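PDB 4WXJ: glutamate receptor IIB from Drosophila melanogaster, which binds glutamate in this ligand-binding domain of a muscle receptor subunit, and as a whole probably forms part of a glutamate-gated, kainate-type cation channel. Local coordinates for residues S70-A73 with N74-E77; V135-N138 with K139-F142; E156-T160 with D161-A165; F177-N180 with N181-V185; Q205-V208 with Q209-E213. All blocks are in the same frame, centred on the assembly; numbering follows the deposited sequence.

Contact 1: residues S70-A73 with N74-E77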
loop_
_atom_site.group_PDB
_atom_site.type_symbol
_atom_site.label_atom_id
_atom_site.label_comp_id
_atom_site.label_asym_id
_atom_site.label_seq_id
_atom_site.Cartn_x
_atom_site.Cartn_y
_atom_site.Cartn_z
ATOM N N SER A 70 6.308 2.296 -9.721
ATOM C CA SER A 70 5.570 1.927 -10.923
ATOM C C SER A 70 6.449 2.110 -12.152
ATOM O O SER A 70 7.425 2.860 -12.121
ATOM C CB SER A 70 4.299 2.766 -11.060
ATOM O OG SER A 70 4.612 4.111 -11.371
ATOM N N TYR A 71 6.093 1.421 -13.230
ATOM C CA TYR A 71 6.836 1.495 -14.480
ATOM C C TYR A 71 6.239 2.554 -15.399
ATOM O O TYR A 71 5.048 2.521 -15.705
ATOM C CB TYR A 71 6.838 0.132 -15.172
ATOM C CG TYR A 71 7.479 0.127 -16.539
ATOM C CD1 TYR A 71 8.860 0.155 -16.683
ATOM C CD2 TYR A 71 6.701 0.081 -17.687
ATOM C CE1 TYR A 71 9.448 0.144 -17.934
ATOM C CE2 TYR A 71 7.278 0.069 -18.940
ATOM C CZ TYR A 71 8.651 0.101 -19.059
ATOM O OH TYR A 71 9.225 0.089 -20.309
ATOM N N ASP A 72 7.073 3.500 -15.821
ATOM C CA ASP A 72 6.656 4.537 -16.754
ATOM C C ASP A 72 7.111 4.164 -18.159
ATOM O O ASP A 72 8.257 4.409 -18.537
ATOM C CB ASP A 72 7.229 5.895 -16.343
ATOM C CG ASP A 72 6.842 7.008 -17.300
ATOM O OD1 ASP A 72 5.865 6.836 -18.060
ATOM O OD2 ASP A 72 7.513 8.061 -17.287
ATOM N N ALA A 73 6.205 3.567 -18.927
ATOM C CA ALA A 73 6.528 3.085 -20.267
ATOM C C ALA A 73 6.961 4.219 -21.189
ATOM O O ALA A 73 7.605 3.986 -22.212
ATOM C CB ALA A 73 5.337 2.353 -20.862
ATOM N N ASN A 74 6.604 5.446 -20.825
ATOM C CA ASN A 74 6.992 6.616 -21.600
ATOM C C ASN A 74 8.495 6.872 -21.521
ATOM O O ASN A 74 9.083 7.429 -22.448
ATOM C CB ASN A 74 6.221 7.846 -21.115
ATOM C CG ASN A 74 6.501 9.077 -21.953
ATOM O OD1 ASN A 74 6.054 9.181 -23.095
ATOM N ND2 ASN A 74 7.236 10.023 -21.383
ATOM N N THR A 75 9.108 6.454 -20.414
ATOM C CA THR A 75 10.537 6.669 -20.184
ATOM C C THR A 75 11.304 5.363 -19.971
ATOM O O THR A 75 12.532 5.371 -19.897
ATOM C CB THR A 75 10.774 7.571 -18.954
ATOM O OG1 THR A 75 10.330 6.897 -17.770
ATOM C CG2 THR A 75 10.027 8.891 -19.101
ATOM N N ASP A 76 10.578 4.252 -19.867
ATOM C CA ASP A 76 11.180 2.944 -19.600
ATOM C C ASP A 76 11.979 2.969 -18.294
ATOM O O ASP A 76 13.122 2.513 -18.242
ATOM C CB ASP A 76 12.079 2.515 -20.767
ATOM C CG ASP A 76 12.559 1.077 -20.644
ATOM O OD1 ASP A 76 11.809 0.236 -20.105
ATOM O OD2 ASP A 76 13.693 0.788 -21.081
ATOM N N GLU A 77 11.368 3.505 -17.241
ATOM C CA GLU A 77 12.028 3.618 -15.945
ATOM C C GLU A 77 11.054 3.403 -14.789
ATOM O O GLU A 77 9.860 3.688 -14.902
ATOM C CB GLU A 77 12.695 4.989 -15.805
ATOM C CG GLU A 77 14.030 5.108 -16.520
ATOM C CD GLU A 77 14.644 6.487 -16.374
ATOM O OE1 GLU A 77 14.062 7.324 -15.652
ATOM O OE2 GLU A 77 15.708 6.734 -16.980
#
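Tyr71 OH donates a short hydrogen bond of 2.6 Å to Asp76 OD1, reaching that oxygen on its anti side and somewhat out of the carboxylate plane. The oxygen lies at the edge of the phenol ring, and the two flat groups stand at 79° to one another. Backbone bonds close the turn behind this pair: Asp72 N donates to Glu77 O at 2.9 Å, nearly straight at 174°, and Thr75 N to Asp72 O, also at 2.9 Å. Asp72 O receives two further, weak bonds from Asp76 N and Glu77 N. With its CG anti to the backbone N, the Asp72 side chain places its carboxylate beside Asn74 and Thr75, the residues that follow: OD1 accepts from Asn74 N at 3.2 Å, met from above the carboxylate plane. OD2 reaches Thr75, lying 3.2 Å from its CG2. Beyond the turn, the Tyr71 ring meets that of Trp78, and Glu77 forms a long, weak ion pair with Arg83. Asp76 has a positive phi of 58°, and Asp76 and Glu77 together oppose Asp72, the mark of a G1 beta bulge. It closes a small antiparallel hairpin, 71-72 with 77-78, on the surface of the ligand-binding domain.

Contact 2: residues V135-N138 with K139-F142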
loop_
_atom_site.group_PDB
_atom_site.type_symbol
_atom_site.label_atom_id
_atom_site.label_comp_id
_atom_site.label_asym_id
_atom_site.label_seq_id
_atom_site.Cartn_x
_atom_site.Cartn_y
_atom_site.Cartn_z
ATOM N N VAL A 135 -19.842 1.290 -10.940
ATOM C CA VAL A 135 -19.395 1.408 -12.324
ATOM C C VAL A 135 -20.555 1.658 -13.284
ATOM O O VAL A 135 -20.362 2.206 -14.367
ATOM C CB VAL A 135 -18.633 0.141 -12.789
ATOM C CG1 VAL A 135 -17.418 -0.104 -11.913
ATOM C CG2 VAL A 135 -19.543 -1.085 -12.786
ATOM N N ASP A 136 -21.759 1.257 -12.884
ATOM C CA ASP A 136 -22.918 1.337 -13.767
ATOM C C ASP A 136 -23.594 2.711 -13.713
ATOM O O ASP A 136 -24.636 2.922 -14.333
ATOM C CB ASP A 136 -23.925 0.239 -13.408
ATOM C CG ASP A 136 -24.897 -0.061 -14.535
ATOM O OD1 ASP A 136 -24.512 0.076 -15.717
ATOM O OD2 ASP A 136 -26.047 -0.443 -14.237
ATOM N N GLN A 137 -22.993 3.639 -12.972
ATOM C CA GLN A 137 -23.464 5.021 -12.917
ATOM C C GLN A 137 -22.283 5.968 -13.105
ATOM O O GLN A 137 -21.140 5.524 -13.231
ATOM C CB GLN A 137 -24.184 5.297 -11.593
ATOM C CG GLN A 137 -23.357 5.021 -10.343
ATOM C CD GLN A 137 -22.450 6.176 -9.967
ATOM O OE1 GLN A 137 -22.912 7.292 -9.733
ATOM N NE2 GLN A 137 -21.150 5.912 -9.909
ATOM N N ASN A 138 -22.558 7.269 -13.133
ATOM C CA ASN A 138 -21.507 8.263 -13.341
ATOM C C ASN A 138 -21.767 9.573 -12.602
ATOM O O ASN A 138 -21.075 10.566 -12.828
ATOM C CB ASN A 138 -21.335 8.534 -14.838
ATOM C CG ASN A 138 -22.597 9.070 -15.483
ATOM O OD1 ASN A 138 -23.578 8.345 -15.653
ATOM N ND2 ASN A 138 -22.573 10.343 -15.858
ATOM N N LYS A 139 -22.763 9.576 -11.722
ATOM C CA LYS A 139 -23.001 10.719 -10.847
ATOM C C LYS A 139 -21.888 10.804 -9.804
ATOM O O LYS A 139 -21.393 11.889 -9.497
ATOM C CB LYS A 139 -24.370 10.608 -10.170
ATOM C CG LYS A 139 -24.503 11.432 -8.896
ATOM C CD LYS A 139 -25.957 11.585 -8.476
ATOM C CE LYS A 139 -26.102 11.583 -6.961
ATOM N NZ LYS A 139 -25.181 12.547 -6.296
ATOM N N VAL A 140 -21.502 9.648 -9.273
ATOM C CA VAL A 140 -20.382 9.547 -8.345
ATOM C C VAL A 140 -19.142 9.052 -9.081
ATOM O O VAL A 140 -19.094 7.905 -9.523
ATOM C CB VAL A 140 -20.700 8.590 -7.178
ATOM C CG1 VAL A 140 -19.497 8.453 -6.244
ATOM C CG2 VAL A 140 -21.920 9.076 -6.412
ATOM N N GLN A 141 -18.145 9.918 -9.214
ATOM C CA GLN A 141 -16.888 9.536 -9.843
ATOM C C GLN A 141 -16.056 8.714 -8.865
ATOM O O GLN A 141 -16.348 8.681 -7.670
ATOM C CB GLN A 141 -16.110 10.772 -10.303
ATOM C CG GLN A 141 -16.815 11.579 -11.384
ATOM C CD GLN A 141 -15.955 12.705 -11.926
ATOM O OE1 GLN A 141 -15.074 13.219 -11.232
ATOM N NE2 GLN A 141 -16.201 13.090 -13.173
ATOM N N PHE A 142 -15.026 8.045 -9.372
ATOM C CA PHE A 142 -14.172 7.220 -8.525
ATOM C C PHE A 142 -12.798 7.009 -9.147
ATOM O O PHE A 142 -12.631 7.131 -10.361
ATOM C CB PHE A 142 -14.837 5.869 -8.253
ATOM C CG PHE A 142 -15.314 5.166 -9.492
ATOM C CD1 PHE A 142 -16.588 5.395 -9.985
ATOM C CD2 PHE A 142 -14.494 4.273 -10.159
ATOM C CE1 PHE A 142 -17.030 4.750 -11.123
ATOM C CE2 PHE A 142 -14.932 3.624 -11.299
ATOM C CZ PHE A 142 -16.202 3.863 -11.780
HETATM O O HOH W 1 -18.921 11.744 -14.363
#
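The side-chain amide of Gln137 lies against the backbone of Val140 and bonds with it twice. Val140 N donates to Gln137 OE1 at 2.8 Å, almost straight at 173°, and Gln137 NE2 returns a bond of 2.9 Å to Val140 O. Each donor lies in the carbonyl plane of its acceptor, on a lone pair, and Val140 O is almost in the Gln137 amide plane, so the amide is held flat and its rotation fixed. The conformation behind this is folded: CG sits between the backbone N and the carbonyl carbon (chi1 57°), and a second bend at chi2 (84°) turns the amide towards the chain that follows. NE2 also bonds strongly to Leu134 O, near the end of helix 131-135. The pairing thus ties the exit of that helix to the start of strand 141-143, an outermost strand of the four-stranded mixed sheet in this lobe of the bilobed, clamshell-like ligand-binding fold. Farther along, the tip of the Phe142 ring, CZ, lies 4.2 Å from Val135 CG1. Phe172 meets the Phe142 ring edge-to-face, while Met169 and Ala165 of helix 160-171 cover Phe142 and Val135 respectively. A water joins the two segments as well: it donates to Asn138 O at 2.9 Å and accepts from Gln141 NE2, which also bonds to Lys173 O.

Contact 3: residues E156-T160 with D161-A165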
loop_
_atom_site.group_PDB
_atom_site.type_symbol
_atom_site.label_atom_id
_atom_site.label_comp_id
_atom_site.label_asym_id
_atom_site.label_seq_id
_atom_site.Cartn_x
_atom_site.Cartn_y
_atom_site.Cartn_z
ATOM N N GLU A 156 -5.381 -4.609 -15.500
ATOM C CA GLU A 156 -4.918 -5.907 -15.996
ATOM C C GLU A 156 -6.034 -6.949 -16.098
ATOM O O GLU A 156 -5.840 -8.016 -16.681
ATOM C CB GLU A 156 -3.806 -6.450 -15.092
ATOM C CG GLU A 156 -2.529 -5.622 -15.108
ATOM C CD GLU A 156 -1.842 -5.635 -16.461
ATOM O OE1 GLU A 156 -1.704 -6.730 -17.051
ATOM O OE2 GLU A 156 -1.445 -4.551 -16.936
ATOM N N SER A 157 -7.199 -6.643 -15.537
ATOM C CA SER A 157 -8.296 -7.607 -15.497
ATOM C C SER A 157 -8.959 -7.802 -16.860
ATOM O O SER A 157 -9.054 -6.868 -17.655
ATOM C CB SER A 157 -9.346 -7.166 -14.477
ATOM O OG SER A 157 -10.392 -8.114 -14.378
ATOM N N ASN A 158 -9.406 -9.030 -17.118
ATOM C CA ASN A 158 -10.203 -9.334 -18.301
ATOM C C ASN A 158 -11.693 -9.324 -17.963
ATOM O O ASN A 158 -12.542 -9.366 -18.852
ATOM C CB ASN A 158 -9.807 -10.692 -18.886
ATOM C CG ASN A 158 -10.443 -10.952 -20.243
ATOM O OD1 ASN A 158 -10.566 -10.046 -21.072
ATOM N ND2 ASN A 158 -10.859 -12.192 -20.472
ATOM N N ASP A 159 -12.000 -9.269 -16.671
ATOM C CA ASP A 159 -13.381 -9.213 -16.202
ATOM C C ASP A 159 -14.087 -7.971 -16.741
ATOM O O ASP A 159 -13.583 -6.856 -16.611
ATOM C CB ASP A 159 -13.420 -9.225 -14.673
ATOM C CG ASP A 159 -14.826 -9.114 -14.123
ATOM O OD1 ASP A 159 -15.258 -7.981 -13.823
ATOM O OD2 ASP A 159 -15.498 -10.158 -13.987
ATOM N N THR A 160 -15.254 -8.178 -17.345
ATOM C CA THR A 160 -15.996 -7.103 -18.000
ATOM C C THR A 160 -16.300 -5.936 -17.062
ATOM O O THR A 160 -16.128 -4.777 -17.434
ATOM C CB THR A 160 -17.320 -7.630 -18.581
ATOM O OG1 THR A 160 -17.048 -8.711 -19.480
ATOM C CG2 THR A 160 -18.063 -6.531 -19.332
ATOM N N ASP A 161 -16.754 -6.241 -15.851
ATOM C CA ASP A 161 -17.087 -5.200 -14.885
ATOM C C ASP A 161 -15.852 -4.408 -14.461
ATOM O O ASP A 161 -15.932 -3.199 -14.250
ATOM C CB ASP A 161 -17.769 -5.806 -13.657
ATOM C CG ASP A 161 -19.264 -5.986 -13.848
ATOM O OD1 ASP A 161 -19.712 -6.088 -15.011
ATOM O OD2 ASP A 161 -19.992 -6.025 -12.834
ATOM N N ASN A 162 -14.714 -5.083 -14.339
ATOM C CA ASN A 162 -13.469 -4.404 -13.995
ATOM C C ASN A 162 -12.951 -3.576 -15.168
ATOM O O ASN A 162 -12.392 -2.497 -14.972
ATOM C CB ASN A 162 -12.407 -5.410 -13.547
ATOM C CG ASN A 162 -12.692 -5.983 -12.171
ATOM O OD1 ASN A 162 -13.428 -5.392 -11.381
ATOM N ND2 ASN A 162 -12.102 -7.133 -11.874
ATOM N N ARG A 163 -13.140 -4.082 -16.385
ATOM C CA ARG A 163 -12.818 -3.314 -17.586
ATOM C C ARG A 163 -13.617 -2.014 -17.632
ATOM O O ARG A 163 -13.077 -0.956 -17.950
ATOM C CB ARG A 163 -13.101 -4.128 -18.852
ATOM C CG ARG A 163 -12.080 -5.203 -19.164
ATOM C CD ARG A 163 -12.488 -5.971 -20.411
ATOM N NE ARG A 163 -11.454 -6.898 -20.862
ATOM C CZ ARG A 163 -10.429 -6.566 -21.642
ATOM N NH1 ARG A 163 -10.278 -5.315 -22.061
ATOM N NH2 ARG A 163 -9.546 -7.488 -21.997
ATOM N N MET A 164 -14.907 -2.103 -17.315
ATOM C CA MET A 164 -15.778 -0.931 -17.322
ATOM C C MET A 164 -15.338 0.080 -16.269
ATOM O O MET A 164 -15.338 1.285 -16.520
ATOM C CB MET A 164 -17.237 -1.333 -17.086
ATOM C CG MET A 164 -17.893 -2.013 -18.278
ATOM S SD MET A 164 -19.690 -1.840 -18.292
ATOM C CE MET A 164 -20.167 -2.933 -16.957
ATOM N N ALA A 165 -14.970 -0.413 -15.089
ATOM C CA ALA A 165 -14.440 0.444 -14.034
ATOM C C ALA A 165 -13.213 1.197 -14.529
ATOM O O ALA A 165 -13.098 2.409 -14.346
ATOM C CB ALA A 165 -14.086 -0.374 -12.804
HETATM O O HOH W 2 -10.079 -9.465 -12.289
#
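Arg163 reaches back from the first turn of helix 160-171 to Asn158 in the loop before it. Its CB lies 3.4 Å from Thr160 O, and CG passes Asp159 O and Ser157 O. The chain is extended from CG to NE, which carries CD past Asn158 O at 3.7 Å and brings the guanidinium alongside the Asn158 side chain. There NE and NH2 both donate to Asn158 OD1, a side-on grip on one atom: NH2 at 2.9 Å and 158°, NE longer at 3.3 Å. The amide and guanidinium planes stand 82° apart, yet OD1 stays close to the guanidinium plane. NE also makes a weak bond to Asn158 O, and Ser157 O lies over one guanidinium face.

Asp159 is the N-cap: its CG is anti to the backbone N (chi1 178°), and OD1 accepts from Asn162 N at 3.0 Å through its anti lone pair. Two residues earlier, Ser157 OG accepts from Asp159 N at 3.0 Å, an ST turn that sets the capping residue in place. A glycine in place of Ser157 would probably leave Asp159 N without this acceptor and free the cap to shift. Asn162, the buried member, packs its CB 3.6 Å from Ser157 CB and lies against Phe154 and Leu131 of the neighbouring helices.

The carboxylate at the cap probably interacts favourably with the helix dipole, while the arginine's charge is shared among neutral oxygens of Asn158 instead of being met by an acid within the two segments.

Contact 4: residues F177-N180 with N181-V185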
loop_
_atom_site.group_PDB
_atom_site.type_symbol
_atom_site.label_atom_id
_atom_site.label_comp_id
_atom_site.label_asym_id
_atom_site.label_seq_id
_atom_site.Cartn_x
_atom_site.Cartn_y
_atom_site.Cartn_z
ATOM N N PHE A 177 -7.443 9.999 -10.592
ATOM C CA PHE A 177 -6.363 9.378 -9.833
ATOM C C PHE A 177 -5.713 10.341 -8.838
ATOM O O PHE A 177 -5.791 11.560 -8.994
ATOM C CB PHE A 177 -5.311 8.823 -10.791
ATOM C CG PHE A 177 -5.853 7.798 -11.746
ATOM C CD1 PHE A 177 -5.885 6.459 -11.400
ATOM C CD2 PHE A 177 -6.343 8.176 -12.984
ATOM C CE1 PHE A 177 -6.388 5.513 -12.273
ATOM C CE2 PHE A 177 -6.847 7.238 -13.862
ATOM C CZ PHE A 177 -6.869 5.903 -13.507
ATOM N N THR A 178 -5.073 9.773 -7.817
ATOM C CA THR A 178 -4.433 10.546 -6.752
ATOM C C THR A 178 -2.997 10.074 -6.538
ATOM O O THR A 178 -2.600 9.028 -7.051
ATOM C CB THR A 178 -5.203 10.421 -5.427
ATOM O OG1 THR A 178 -5.115 9.074 -4.948
ATOM C CG2 THR A 178 -6.666 10.798 -5.616
ATOM N N LYS A 179 -2.225 10.838 -5.770
ATOM C CA LYS A 179 -0.813 10.526 -5.566
ATOM C C LYS A 179 -0.598 9.534 -4.423
ATOM O O LYS A 179 0.420 8.845 -4.383
ATOM C CB LYS A 179 -0.013 11.808 -5.303
ATOM C CG LYS A 179 -0.117 12.352 -3.888
ATOM C CD LYS A 179 0.571 13.705 -3.759
ATOM C CE LYS A 179 2.084 13.571 -3.871
ATOM N NZ LYS A 179 2.784 14.867 -3.654
ATOM N N ASN A 180 -1.547 9.466 -3.494
ATOM C CA ASN A 180 -1.428 8.558 -2.353
ATOM C C ASN A 180 -2.756 8.355 -1.627
ATOM O O ASN A 180 -3.770 8.942 -2.003
ATOM C CB ASN A 180 -0.368 9.080 -1.375
ATOM C CG ASN A 180 -0.627 10.513 -0.931
ATOM O OD1 ASN A 180 -1.772 10.942 -0.788
ATOM N ND2 ASN A 180 0.448 11.263 -0.713
ATOM N N ASN A 181 -2.742 7.516 -0.592
ATOM C CA ASN A 181 -3.941 7.249 0.199
ATOM C C ASN A 181 -4.488 8.509 0.862
ATOM O O ASN A 181 -5.700 8.701 0.935
ATOM C CB ASN A 181 -3.654 6.197 1.275
ATOM C CG ASN A 181 -3.526 4.797 0.709
ATOM O OD1 ASN A 181 -2.532 4.110 0.943
ATOM N ND2 ASN A 181 -4.536 4.365 -0.035
ATOM N N GLU A 182 -3.586 9.358 1.350
ATOM C CA GLU A 182 -3.982 10.579 2.048
ATOM C C GLU A 182 -4.828 11.480 1.154
ATOM O O GLU A 182 -5.892 11.942 1.561
ATOM C CB GLU A 182 -2.754 11.351 2.545
ATOM C CG GLU A 182 -2.024 10.695 3.709
ATOM C CD GLU A 182 -1.170 9.506 3.298
ATOM O OE1 GLU A 182 -1.027 9.250 2.082
ATOM O OE2 GLU A 182 -0.637 8.825 4.199
ATOM N N GLU A 183 -4.352 11.726 -0.064
ATOM C CA GLU A 183 -5.079 12.570 -1.008
ATOM C C GLU A 183 -6.409 11.927 -1.389
ATOM O O GLU A 183 -7.410 12.616 -1.577
ATOM C CB GLU A 183 -4.243 12.826 -2.267
ATOM C CG GLU A 183 -4.889 13.804 -3.246
ATOM C CD GLU A 183 -4.183 13.854 -4.591
ATOM O OE1 GLU A 183 -2.996 13.474 -4.661
ATOM O OE2 GLU A 183 -4.822 14.270 -5.582
ATOM N N GLY A 184 -6.413 10.603 -1.509
ATOM C CA GLY A 184 -7.627 9.876 -1.829
ATOM C C GLY A 184 -8.694 10.076 -0.769
ATOM O O GLY A 184 -9.830 10.429 -1.078
ATOM N N VAL A 185 -8.320 9.848 0.486
ATOM C CA VAL A 185 -9.231 10.033 1.611
ATOM C C VAL A 185 -9.670 11.492 1.736
ATOM O O VAL A 185 -10.845 11.773 1.982
ATOM C CB VAL A 185 -8.577 9.578 2.933
ATOM C CG1 VAL A 185 -9.480 9.885 4.130
ATOM C CG2 VAL A 185 -8.264 8.092 2.881
#
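Asn180 and Glu183 make a local helix N-cap contact at the start of helix 181-191, where the loop after helix 160-171 turns into the helix: Asn180 caps Glu183 N, while the Glu183 carboxylate reaches back to Lys179 N. Asn180 is the N-cap residue: its OD1 accepts from Glu183 N at 2.8 Å and 168°, with the donor nearly along the C=O axis. Its CG sits between the backbone N and the carbonyl carbon (chi1 54°), which swings the amide over the open end of the first turn. Asn180 O meanwhile takes the regular helical bond from Gly184 N at 3.2 Å and a second from Thr178 OG1, also at 3.2 Å, the hydroxyl coming from above the carbonyl plane.

The return arm belongs to Glu183. Extended beyond CG, it runs past Thr178 in the opposite direction, with CD 3.7 Å from Thr178 CB, and OE1 accepts from Lys179 N at 3.0 Å, met from above the carboxylate plane. The aliphatic part of Lys179 crosses this carboxylate at about a right angle, CG lying 3.2 Å from OE1, while Lys179 NZ stays 6.0 Å away, so the acid is held by a backbone N-H and not by the lysine's charge.

Around the contact, Thr178 packs on Tyr195 and Phe197 of strand 195-200, and its backbone bonds to Thr144 and Arg146. Asn181 lies close to the bound glutamate and to the glutamate-binding residues Asp96 and Glu200. The arrangement is an asparagine N-cap, with the N3 glutamate bonded to the backbone N of the residue before the cap, at the edge of the agonist cleft.

Contact 5: residues Q205-V208 with Q209-E213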
loop_
_atom_site.group_PDB
_atom_site.type_symbol
_atom_site.label_atom_id
_atom_site.label_comp_id
_atom_site.label_asym_id
_atom_site.label_seq_id
_atom_site.Cartn_x
_atom_site.Cartn_y
_atom_site.Cartn_z
ATOM N N GLN A 205 -9.553 0.387 6.319
ATOM C CA GLN A 205 -9.901 0.176 7.720
ATOM C C GLN A 205 -9.268 1.251 8.593
ATOM O O GLN A 205 -9.917 1.803 9.480
ATOM C CB GLN A 205 -9.444 -1.206 8.191
ATOM C CG GLN A 205 -9.816 -1.520 9.640
ATOM C CD GLN A 205 -9.130 -2.765 10.173
ATOM O OE1 GLN A 205 -8.231 -3.318 9.539
ATOM N NE2 GLN A 205 -9.555 -3.211 11.350
ATOM N N TYR A 206 -7.997 1.538 8.334
ATOM C CA TYR A 206 -7.262 2.526 9.112
ATOM C C TYR A 206 -7.934 3.893 9.079
ATOM O O TYR A 206 -8.070 4.547 10.113
ATOM C CB TYR A 206 -5.828 2.656 8.603
ATOM C CG TYR A 206 -5.058 3.756 9.292
ATOM C CD1 TYR A 206 -4.448 3.539 10.521
ATOM C CD2 TYR A 206 -4.947 5.017 8.721
ATOM C CE1 TYR A 206 -3.746 4.543 11.158
ATOM C CE2 TYR A 206 -4.246 6.027 9.351
ATOM C CZ TYR A 206 -3.648 5.785 10.570
ATOM O OH TYR A 206 -2.950 6.786 11.200
ATOM N N TYR A 207 -8.353 4.318 7.891
ATOM C CA TYR A 207 -8.893 5.661 7.710
ATOM C C TYR A 207 -10.371 5.760 8.079
ATOM O O TYR A 207 -10.814 6.786 8.593
ATOM C CB TYR A 207 -8.686 6.124 6.264
ATOM C CG TYR A 207 -7.287 6.629 5.994
ATOM C CD1 TYR A 207 -6.887 7.883 6.436
ATOM C CD2 TYR A 207 -6.369 5.860 5.292
ATOM C CE1 TYR A 207 -5.612 8.354 6.195
ATOM C CE2 TYR A 207 -5.090 6.322 5.044
ATOM C CZ TYR A 207 -4.717 7.571 5.499
ATOM O OH TYR A 207 -3.446 8.040 5.256
ATOM N N VAL A 208 -11.133 4.701 7.827
ATOM C CA VAL A 208 -12.567 4.736 8.096
ATOM C C VAL A 208 -12.823 4.774 9.604
ATOM O O VAL A 208 -13.819 5.333 10.062
ATOM C CB VAL A 208 -13.299 3.530 7.459
ATOM C CG1 VAL A 208 -13.107 2.262 8.288
ATOM C CG2 VAL A 208 -14.777 3.836 7.287
ATOM N N GLN A 209 -11.909 4.186 10.370
ATOM C CA GLN A 209 -12.012 4.182 11.824
ATOM C C GLN A 209 -11.688 5.544 12.439
ATOM O O GLN A 209 -12.087 5.831 13.567
ATOM C CB GLN A 209 -11.081 3.119 12.409
ATOM C CG GLN A 209 -11.556 1.692 12.178
ATOM C CD GLN A 209 -10.576 0.628 12.670
ATOM O OE1 GLN A 209 -10.914 -0.557 12.707
ATOM N NE2 GLN A 209 -9.365 1.041 13.044
ATOM N N ARG A 210 -10.970 6.379 11.691
ATOM C CA ARG A 210 -10.521 7.683 12.179
ATOM C C ARG A 210 -11.277 8.849 11.533
ATOM O O ARG A 210 -10.955 10.014 11.767
ATOM C CB ARG A 210 -9.016 7.833 11.933
ATOM C CG ARG A 210 -8.174 6.947 12.837
ATOM C CD ARG A 210 -6.755 6.781 12.325
ATOM N NE ARG A 210 -5.957 5.957 13.232
ATOM C CZ ARG A 210 -6.080 4.638 13.355
ATOM N NH1 ARG A 210 -6.974 3.974 12.630
ATOM N NH2 ARG A 210 -5.307 3.977 14.206
ATOM N N ASN A 211 -12.284 8.524 10.726
ATOM C CA ASN A 211 -13.097 9.528 10.041
ATOM C C ASN A 211 -14.551 9.072 9.970
ATOM O O ASN A 211 -14.926 8.274 9.109
ATOM C CB ASN A 211 -12.553 9.800 8.637
ATOM C CG ASN A 211 -11.159 10.401 8.658
ATOM O OD1 ASN A 211 -10.996 11.621 8.666
ATOM N ND2 ASN A 211 -10.146 9.544 8.672
ATOM N N CYS A 212 -15.364 9.595 10.882
ATOM C CA CYS A 212 -16.723 9.103 11.095
ATOM C C CYS A 212 -17.683 9.428 9.949
ATOM O O CYS A 212 -18.771 8.859 9.875
ATOM C CB CYS A 212 -17.276 9.672 12.405
ATOM S SG CYS A 212 -16.248 9.329 13.864
ATOM N N GLU A 213 -17.289 10.333 9.058
ATOM C CA GLU A 213 -18.148 10.708 7.939
ATOM C C GLU A 213 -17.968 9.765 6.747
ATOM O O GLU A 213 -18.600 9.944 5.704
ATOM C CB GLU A 213 -17.878 12.157 7.509
ATOM C CG GLU A 213 -16.536 12.419 6.823
ATOM C CD GLU A 213 -15.407 12.687 7.800
ATOM O OE1 GLU A 213 -15.307 11.968 8.816
ATOM O OE2 GLU A 213 -14.620 13.626 7.551
#
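At the C-terminal end of helix 201-208 the chain leaves the helix towards Cys212, and Tyr206 and Arg210 stack across this exit. The guanidinium lies flat on the Tyr206 ring, centres 3.8 Å apart and planes at 19°, with Tyr206 CE1 over the middle of the guanidinium. Arg210 CD adds a CH-pi contact over the same ring, and an extended chain from CG to NE sets the group there. NH1 then turns to the backbone, donating to Tyr206 O at 2.8 Å on a lone pair. Asn211 ND2 donates to Tyr207 O at 2.8 Å and 174°; the same oxygen takes Arg210 N from above its carbonyl plane. Gln209 continues the helical pattern, its N bonding to Gln205 O, while Gln205 NE2 reaches Gln209 OE1 at 3.3 Å. Gln209 NE2 is held by Phe261 O and Asn211 OD1 by Lys189. A leucine replacing Tyr206 would probably deprive the guanidinium of its flat partner and leave it, with only the NH1 bond described, freer to turn. Cys212 is disulfide-bonded to Cys268, tying the exit to the chain's end. The stack orients the guanidinium; its charge and the N-H donors on Tyr206 O and Tyr207 O probably ease the partial negative charge of the helix end.

Four of the five contacts serve the ends of helices: contacts 3 and 4 cap the starts of helices 160-171 and 181-191, contact 5 finishes helix 201-208, and contact 2 leads from helix 131-135 into a strand. Contact 1 is a hairpin instead. Contacts 1, 3 and 5 are surface features; contacts 2 and 4 are partly buried, joining amide-to-backbone bonds to buried side chains such as Phe142 and Thr178. Contacts 2 and 3 touch through Val135 CG1 and Ala165 CB, 3.5 Å apart, and contacts 4 and 5 through Val185 CG2 and Tyr207 CG, 3.6 Å apart. Contact 1 keeps apart, its nearest atoms about 9 Å from contacts 3 and 4.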